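Local coordinates for protein fiber (Human adenovirus 35, PDB 2QLK) that forms the trimeric head (knob) domain of the viral attachment fibre, the part of the capsid that binds the host receptor CD46, at residues T96-L101 with R169-N174; I164-R169 with F205-E210. All blocks are in the same frame, centred on the assembly; numbering follows the deposited sequence.

Interaction 1: residues T96-L101 with R169-N174; sequences TEESDL and RMISSN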
ATOM      1  N   THR A  96     -12.989  24.221  -6.757  1.00 43.11           N
ATOM      2  CA  THR A  96     -11.731  24.945  -6.536  1.00 44.75           C
ATOM      3  C   THR A  96     -11.731  26.159  -5.620  1.00 44.67           C
ATOM      4  O   THR A  96     -10.724  26.444  -4.974  1.00 44.97           O
ATOM      5  CB  THR A  96     -11.084  25.382  -7.872  1.00 53.65           C
ATOM      6  OG1 THR A  96     -11.958  26.288  -8.560  1.00 54.16           O
ATOM      7  CG2 THR A  96     -10.810  24.169  -8.757  1.00 54.06           C
ATOM      8  N   GLU A  97     -12.836  26.888  -5.559  1.00 48.24           N
ATOM      9  CA  GLU A  97     -12.873  28.052  -4.692  1.00 49.40           C
ATOM     10  C   GLU A  97     -12.815  27.673  -3.218  1.00 48.76           C
ATOM     11  O   GLU A  97     -12.198  28.371  -2.429  1.00 50.17           O
ATOM     12  CB  GLU A  97     -14.137  28.868  -4.951  1.00 62.83           C
ATOM     13  CG  GLU A  97     -14.184  29.553  -6.308  1.00 65.83           C
ATOM     14  CD  GLU A  97     -15.588  30.011  -6.664  1.00 69.36           C
ATOM     15  OE1 GLU A  97     -16.406  30.190  -5.728  1.00 69.24           O
ATOM     16  OE2 GLU A  97     -15.869  30.197  -7.873  1.00 69.88           O
ATOM     17  N   GLU A  98     -13.456  26.569  -2.847  1.00 49.79           N
ATOM     18  CA  GLU A  98     -13.499  26.120  -1.449  1.00 48.55           C
ATOM     19  C   GLU A  98     -12.370  25.165  -1.085  1.00 45.72           C
ATOM     20  O   GLU A  98     -12.017  25.020   0.080  1.00 46.77           O
ATOM     21  CB  GLU A  98     -14.841  25.433  -1.170  1.00 85.89           C
ATOM     22  CG  GLU A  98     -16.046  26.346  -1.346  1.00 90.34           C
ATOM     23  CD  GLU A  98     -17.327  25.591  -1.657  1.00 92.90           C
ATOM     24  OE1 GLU A  98     -17.721  24.709  -0.860  1.00 93.60           O
ATOM     25  OE2 GLU A  98     -17.943  25.889  -2.705  1.00 94.64           O
ATOM     26  N   SER A  99     -11.816  24.504  -2.091  1.00 38.15           N
ATOM     27  CA  SER A  99     -10.721  23.548  -1.892  1.00 34.07           C
ATOM     28  C   SER A  99      -9.344  24.216  -1.885  1.00 33.10           C
ATOM     29  O   SER A  99      -9.176  25.305  -2.427  1.00 30.81           O
ATOM     30  CB  SER A  99     -10.747  22.510  -3.009  1.00 24.75           C
ATOM     31  OG  SER A  99     -12.003  21.849  -3.080  1.00 26.01           O
ATOM     32  N   ASP A 100      -8.369  23.546  -1.266  1.00 29.69           N
ATOM     33  CA  ASP A 100      -6.995  24.019  -1.237  1.00 28.42           C
ATOM     34  C   ASP A 100      -6.330  23.710  -2.588  1.00 28.65           C
ATOM     35  O   ASP A 100      -5.340  24.346  -2.938  1.00 27.98           O
ATOM     36  CB  ASP A 100      -6.221  23.363  -0.093  1.00 34.82           C
ATOM     37  CG  ASP A 100      -6.765  23.757   1.261  1.00 36.93           C
ATOM     38  OD1 ASP A 100      -7.041  24.962   1.463  1.00 38.10           O
ATOM     39  OD2 ASP A 100      -6.918  22.872   2.130  1.00 39.20           O
ATOM     40  N   LEU A 101      -6.860  22.724  -3.329  1.00 25.55           N
ATOM     41  CA  LEU A 101      -6.355  22.402  -4.676  1.00 26.42           C
ATOM     42  C   LEU A 101      -7.139  23.364  -5.608  1.00 27.51           C
ATOM     43  O   LEU A 101      -8.362  23.300  -5.663  1.00 28.32           O
ATOM     44  CB  LEU A 101      -6.681  20.951  -5.063  1.00 26.73           C
ATOM     45  CG  LEU A 101      -6.363  20.550  -6.514  1.00 25.08           C
ATOM     46  CD1 LEU A 101      -4.893  20.814  -6.801  1.00 24.03           C
ATOM     47  CD2 LEU A 101      -6.672  19.051  -6.734  1.00 23.11           C
ATOM     48  N   ARG A 169     -16.904  15.790   6.783  1.00 75.36           N
ATOM     49  CA  ARG A 169     -17.215  17.203   7.022  1.00 80.08           C
ATOM     50  C   ARG A 169     -17.425  17.990   5.722  1.00 81.74           C
ATOM     51  O   ARG A 169     -16.456  18.409   5.090  1.00 83.01           O
ATOM     52  CB  ARG A 169     -16.088  17.881   7.813  1.00 96.97           C
ATOM     53  CG  ARG A 169     -15.467  17.069   8.950  1.00100.50           C
ATOM     54  CD  ARG A 169     -16.412  16.813  10.109  1.00103.76           C
ATOM     55  NE  ARG A 169     -17.405  15.791   9.795  1.00106.19           N
ATOM     56  CZ  ARG A 169     -18.154  15.172  10.705  1.00107.40           C
ATOM     57  NH1 ARG A 169     -18.021  15.470  11.991  1.00108.37           N
ATOM     58  NH2 ARG A 169     -19.033  14.254  10.328  1.00106.70           N
ATOM     59  N   MET A 170     -18.678  18.197   5.323  1.00111.42           N
ATOM     60  CA  MET A 170     -18.963  18.958   4.103  1.00112.68           C
ATOM     61  C   MET A 170     -18.928  20.456   4.393  1.00113.37           C
ATOM     62  O   MET A 170     -19.949  21.058   4.728  1.00113.23           O
ATOM     63  CB  MET A 170     -20.332  18.575   3.511  1.00 67.23           C
ATOM     64  CG  MET A 170     -21.503  18.614   4.483  1.00 66.98           C
ATOM     65  SD  MET A 170     -23.077  18.398   3.628  1.00 67.23           S
ATOM     66  CE  MET A 170     -23.036  16.642   3.256  1.00 67.42           C
ATOM     67  N   ILE A 171     -17.740  21.045   4.265  1.00103.81           N
ATOM     68  CA  ILE A 171     -17.525  22.468   4.515  1.00104.14           C
ATOM     69  C   ILE A 171     -18.792  23.297   4.387  1.00104.44           C
ATOM     70  O   ILE A 171     -19.187  23.990   5.326  1.00104.46           O
ATOM     71  CB  ILE A 171     -16.475  23.055   3.549  1.00 66.86           C
ATOM     72  CG1 ILE A 171     -16.380  24.569   3.738  1.00 67.35           C
ATOM     73  CG2 ILE A 171     -16.842  22.723   2.115  1.00 66.53           C
ATOM     74  CD1 ILE A 171     -15.489  25.265   2.727  1.00 67.28           C
ATOM     75  N   SER A 172     -19.431  23.218   3.224  1.00 82.93           N
ATOM     76  CA  SER A 172     -20.644  23.988   2.991  1.00 82.57           C
ATOM     77  C   SER A 172     -21.296  23.691   1.648  1.00 81.91           C
ATOM     78  O   SER A 172     -21.438  22.540   1.235  1.00 81.97           O
ATOM     79  CB  SER A 172     -20.317  25.479   3.057  1.00 75.93           C
ATOM     80  OG  SER A 172     -19.416  25.832   2.019  1.00 76.20           O
ATOM     81  N   SER A 173     -21.688  24.775   0.988  1.00 73.75           N
ATOM     82  CA  SER A 173     -22.335  24.754  -0.317  1.00 72.45           C
ATOM     83  C   SER A 173     -23.032  23.444  -0.664  1.00 70.33           C
ATOM     84  O   SER A 173     -23.725  22.844   0.163  1.00 69.26           O
ATOM     85  CB  SER A 173     -21.309  25.094  -1.407  1.00 83.80           C
ATOM     86  OG  SER A 173     -20.301  24.102  -1.493  1.00 84.03           O
ATOM     87  N   ASN A 174     -22.846  23.034  -1.915  1.00 78.78           N
ATOM     88  CA  ASN A 174     -23.412  21.805  -2.441  1.00 76.34           C
ATOM     89  C   ASN A 174     -22.269  20.784  -2.548  1.00 72.97           C
ATOM     90  O   ASN A 174     -22.113  20.111  -3.568  1.00 71.69           O
ATOM     91  CB  ASN A 174     -24.039  22.069  -3.820  1.00122.14           C
ATOM     92  CG  ASN A 174     -25.338  21.297  -4.043  1.00124.04           C
ATOM     93  OD1 ASN A 174     -26.012  21.473  -5.061  1.00124.40           O
ATOM     94  ND2 ASN A 174     -25.692  20.440  -3.092  1.00123.84           N
TER

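Interaction 2: residues I164-R169 with F205-E210; sequences IMLNSR and FSYITE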
ATOM      1  N   ILE A 164      -5.842  10.492   5.567  1.00 17.06           N
ATOM      2  CA  ILE A 164      -6.744  10.892   4.518  1.00 18.27           C
ATOM      3  C   ILE A 164      -8.129  10.750   5.098  1.00 20.43           C
ATOM      4  O   ILE A 164      -8.489   9.701   5.619  1.00 21.50           O
ATOM      5  CB  ILE A 164      -6.597  10.006   3.296  1.00 24.87           C
ATOM      6  CG1 ILE A 164      -5.140  10.053   2.820  1.00 21.97           C
ATOM      7  CG2 ILE A 164      -7.608  10.450   2.229  1.00 20.68           C
ATOM      8  CD1 ILE A 164      -4.880   9.280   1.531  1.00 29.67           C
ATOM      9  N   MET A 165      -8.898  11.829   5.059  1.00 23.40           N
ATOM     10  CA  MET A 165     -10.247  11.785   5.600  1.00 24.35           C
ATOM     11  C   MET A 165     -11.223  11.870   4.454  1.00 25.32           C
ATOM     12  O   MET A 165     -11.142  12.785   3.608  1.00 20.86           O
ATOM     13  CB  MET A 165     -10.464  12.941   6.573  1.00 31.11           C
ATOM     14  CG  MET A 165     -11.785  12.857   7.318  1.00 39.09           C
ATOM     15  SD  MET A 165     -12.116  14.318   8.323  1.00 45.89           S
ATOM     16  CE  MET A 165     -13.463  15.100   7.359  1.00 45.20           C
ATOM     17  N   LEU A 166     -12.143  10.909   4.401  1.00 26.53           N
ATOM     18  CA  LEU A 166     -13.109  10.870   3.313  1.00 28.58           C
ATOM     19  C   LEU A 166     -14.458  11.449   3.712  1.00 30.41           C
ATOM     20  O   LEU A 166     -15.008  11.092   4.753  1.00 30.49           O
ATOM     21  CB  LEU A 166     -13.271   9.424   2.812  1.00 27.52           C
ATOM     22  CG  LEU A 166     -11.944   8.747   2.419  1.00 29.67           C
ATOM     23  CD1 LEU A 166     -12.161   7.253   2.351  1.00 27.59           C
ATOM     24  CD2 LEU A 166     -11.390   9.315   1.094  1.00 29.78           C
ATOM     25  N   ASN A 167     -14.979  12.361   2.886  1.00 29.90           N
ATOM     26  CA  ASN A 167     -16.280  12.984   3.155  1.00 30.73           C
ATOM     27  C   ASN A 167     -16.354  13.482   4.607  1.00 33.90           C
ATOM     28  O   ASN A 167     -15.580  14.345   5.011  1.00 35.66           O
ATOM     29  CB  ASN A 167     -17.413  11.978   2.854  1.00 26.91           C
ATOM     30  CG  ASN A 167     -17.417  11.524   1.404  1.00 26.26           C
ATOM     31  OD1 ASN A 167     -16.923  12.234   0.516  1.00 27.02           O
ATOM     32  ND2 ASN A 167     -17.969  10.343   1.146  1.00 24.76           N
ATOM     33  N   SER A 168     -17.276  12.953   5.398  1.00 40.13           N
ATOM     34  CA  SER A 168     -17.387  13.372   6.806  1.00 45.84           C
ATOM     35  C   SER A 168     -17.790  14.836   7.079  1.00 49.80           C
ATOM     36  O   SER A 168     -18.890  15.094   7.579  1.00 49.09           O
ATOM     37  CB  SER A 168     -16.082  13.085   7.548  1.00 75.75           C
ATOM     38  OG  SER A 168     -16.091  13.685   8.833  1.00 77.81           O
ATOM     39  N   ARG A 169     -16.904  15.790   6.783  1.00 75.36           N
ATOM     40  CA  ARG A 169     -17.215  17.203   7.022  1.00 80.08           C
ATOM     41  C   ARG A 169     -17.425  17.990   5.722  1.00 81.74           C
ATOM     42  O   ARG A 169     -16.456  18.409   5.090  1.00 83.01           O
ATOM     43  CB  ARG A 169     -16.088  17.881   7.813  1.00 96.97           C
ATOM     44  CG  ARG A 169     -15.467  17.069   8.950  1.00100.50           C
ATOM     45  CD  ARG A 169     -16.412  16.813  10.109  1.00103.76           C
ATOM     46  NE  ARG A 169     -17.405  15.791   9.795  1.00106.19           N
ATOM     47  CZ  ARG A 169     -18.154  15.172  10.705  1.00107.40           C
ATOM     48  NH1 ARG A 169     -18.021  15.470  11.991  1.00108.37           N
ATOM     49  NH2 ARG A 169     -19.033  14.254  10.328  1.00106.70           N
ATOM     50  N   PHE A 205      -2.936   4.421  -1.594  1.00 17.48           N
ATOM     51  CA  PHE A 205      -4.133   4.092  -0.816  1.00 17.84           C
ATOM     52  C   PHE A 205      -5.250   3.650  -1.738  1.00 19.68           C
ATOM     53  O   PHE A 205      -5.125   3.731  -2.964  1.00 20.62           O
ATOM     54  CB  PHE A 205      -4.610   5.327  -0.043  1.00 19.68           C
ATOM     55  CG  PHE A 205      -4.903   6.524  -0.932  1.00 21.72           C
ATOM     56  CD1 PHE A 205      -3.869   7.314  -1.418  1.00 22.41           C
ATOM     57  CD2 PHE A 205      -6.213   6.848  -1.281  1.00 20.70           C
ATOM     58  CE1 PHE A 205      -4.110   8.408  -2.230  1.00 18.82           C
ATOM     59  CE2 PHE A 205      -6.476   7.941  -2.094  1.00 20.35           C
ATOM     60  CZ  PHE A 205      -5.415   8.732  -2.574  1.00 19.80           C
ATOM     61  N   SER A 206      -6.324   3.154  -1.141  1.00 17.23           N
ATOM     62  CA  SER A 206      -7.496   2.783  -1.904  1.00 19.11           C
ATOM     63  C   SER A 206      -8.715   3.136  -1.047  1.00 20.54           C
ATOM     64  O   SER A 206      -8.616   3.239   0.195  1.00 19.55           O
ATOM     65  CB  SER A 206      -7.530   1.288  -2.205  1.00 20.70           C
ATOM     66  OG  SER A 206      -6.346   0.856  -2.851  1.00 27.91           O
ATOM     67  N   TYR A 207      -9.846   3.365  -1.713  1.00 22.88           N
ATOM     68  CA  TYR A 207     -11.106   3.603  -1.023  1.00 24.34           C
ATOM     69  C   TYR A 207     -12.252   3.091  -1.903  1.00 24.34           C
ATOM     70  O   TYR A 207     -12.111   2.935  -3.106  1.00 24.49           O
ATOM     71  CB  TYR A 207     -11.302   5.084  -0.614  1.00 25.23           C
ATOM     72  CG  TYR A 207     -11.279   6.118  -1.720  1.00 26.88           C
ATOM     73  CD1 TYR A 207     -12.362   6.282  -2.588  1.00 28.05           C
ATOM     74  CD2 TYR A 207     -10.174   6.952  -1.878  1.00 25.98           C
ATOM     75  CE1 TYR A 207     -12.341   7.275  -3.597  1.00 28.90           C
ATOM     76  CE2 TYR A 207     -10.135   7.941  -2.882  1.00 26.85           C
ATOM     77  CZ  TYR A 207     -11.218   8.100  -3.732  1.00 27.87           C
ATOM     78  OH  TYR A 207     -11.171   9.097  -4.689  1.00 26.10           O
ATOM     79  N   ILE A 208     -13.359   2.775  -1.263  1.00 24.03           N
ATOM     80  CA  ILE A 208     -14.541   2.247  -1.914  1.00 26.89           C
ATOM     81  C   ILE A 208     -15.240   3.384  -2.657  1.00 29.34           C
ATOM     82  O   ILE A 208     -15.528   4.443  -2.090  1.00 26.53           O
ATOM     83  CB  ILE A 208     -15.464   1.647  -0.860  1.00 28.48           C
ATOM     84  CG1 ILE A 208     -14.698   0.550  -0.116  1.00 25.11           C
ATOM     85  CG2 ILE A 208     -16.760   1.102  -1.525  1.00 27.99           C
ATOM     86  CD1 ILE A 208     -15.433  -0.002   1.092  1.00 23.71           C
ATOM     87  N   THR A 209     -15.483   3.157  -3.936  1.00 32.29           N
ATOM     88  CA  THR A 209     -16.097   4.170  -4.767  1.00 38.80           C
ATOM     89  C   THR A 209     -17.609   4.132  -4.767  1.00 42.85           C
ATOM     90  O   THR A 209     -18.214   3.108  -4.456  1.00 43.23           O
ATOM     91  CB  THR A 209     -15.613   4.056  -6.218  1.00 57.79           C
ATOM     92  OG1 THR A 209     -16.163   5.139  -6.974  1.00 62.10           O
ATOM     93  CG2 THR A 209     -16.059   2.738  -6.838  1.00 57.59           C
ATOM     94  N   GLU A 210     -18.205   5.264  -5.136  1.00 59.86           N
ATOM     95  CA  GLU A 210     -19.656   5.408  -5.219  1.00 64.83           C
ATOM     96  C   GLU A 210     -20.211   4.618  -6.412  1.00 68.49           C
ATOM     97  O   GLU A 210     -21.420   4.569  -6.617  1.00 69.57           O
ATOM     98  CB  GLU A 210     -20.030   6.885  -5.375  1.00 72.25           C
ATOM     99  CG  GLU A 210     -21.525   7.172  -5.257  1.00 73.38           C
ATOM    100  CD  GLU A 210     -22.036   7.054  -3.831  1.00 73.85           C
ATOM    101  OE1 GLU A 210     -21.854   8.012  -3.047  1.00 72.86           O
ATOM    102  OE2 GLU A 210     -22.615   5.999  -3.493  1.00 74.84           O
TER

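Interaction 1: residues T96-L101 with R169-N174
Glu98 reaches across to the loop of Ile171, Ser172 and Ser173 and supplies every contact made from its own side. Its CG stands beside the backbone N, opposite the carbonyl carbon (chi1 -62°), and the chain beyond runs extended (chi2 155°), which carries the carboxylate across to Ser173. There Ser173 OG donates a hydrogen bond to Glu98 OE1 at 2.7 Å. The lone pair used is the syn one, facing the other oxygen, so the hydroxyl also lies 3.2 Å from Glu98 OE2. Ser172 OG comes no nearer to Glu98 OE1 than 3.5 Å, a looser polar approach. The aliphatic part of the contact comes from Ile171: its CD1 lies 4.0 Å from Glu98 CB, while its CG2 sits 3.7 Å from Glu98 OE1. Tyr87 of strand 79-88 touches both Glu98 and Ile171, placing the pair against the sheet of that strand. With 153 Å² buried in all and Ile171, Ser172 and Ser173 exposed, this is a surface contact between two loops. One neutral hydroxyl bonded to a carboxylate, with thin methyl packing beside it, suggests a modest link; within the two segments the carboxylate, presumably charged, is met by a hydroxyl, and Arg169 does not approach it.

Interaction 2: residues I164-R169 with F205-E210
Ile164 sets its CD1 methyl over one face of the Phe205 ring, the tightest fit of this contact. The methyl is 3.7 Å from the ring centroid and 12° off the normal, a CH-pi contact made almost over the centre, and the two side chains cross at about a right angle. In Phe205, chi1 57° places CG between the backbone N and the carbonyl carbon, and chi2 -79° turns a ring face to Ile164 CD1, while Tyr207 CD2 lies at the ring's edge in its plane. Two residues further along each strand, Leu166 and Tyr207 meet less squarely: Leu166 CD1 touches Tyr207 CB at 3.8 Å, and its CD2 approaches Tyr207 CD2 obliquely at 4.0 Å. Tyr207 OH is hydrogen-bonded to the backbone O of Phe123. All four residues are buried; 172 Å² is buried between the segments, and other strands pack around them: Phe181 on Ile164, and Val62 on Phe205. Past the strand ends, the two segments no longer meet. Arg169 and Glu210, partly exposed and poorly ordered, make no contact across the segments. CA atoms 9.0 Å apart at Ile164 and Phe205, with no hydrogen bond between the segments, show two layers meeting through side chains. Strands 157-166 and 203-208 belong to different antiparallel sheets, and this facing of sheets is the beta-sandwich core of the adenovirus fibre knob.

How the interactions relate
Interactions 1 and 2 lie 15 Å apart, centre to centre, within one knob domain, and Arg169 belongs to both. Along the chain the segments come in the order 96-101, 164-169, 169-174 and 205-210, so the two contacts interleave. Strand 157-166 ends in interaction 2 and passes directly into the loop used by interaction 1, which leads on to strand 177-186 of the same sheet. Interaction 2 joins the two sheets in the interior, whereas interaction 1 ties loops at the surface. Phe204 of a second subunit packs on Phe205, bringing the inner contact close to the trimer interface; no other subunit touches the segments of interaction 1.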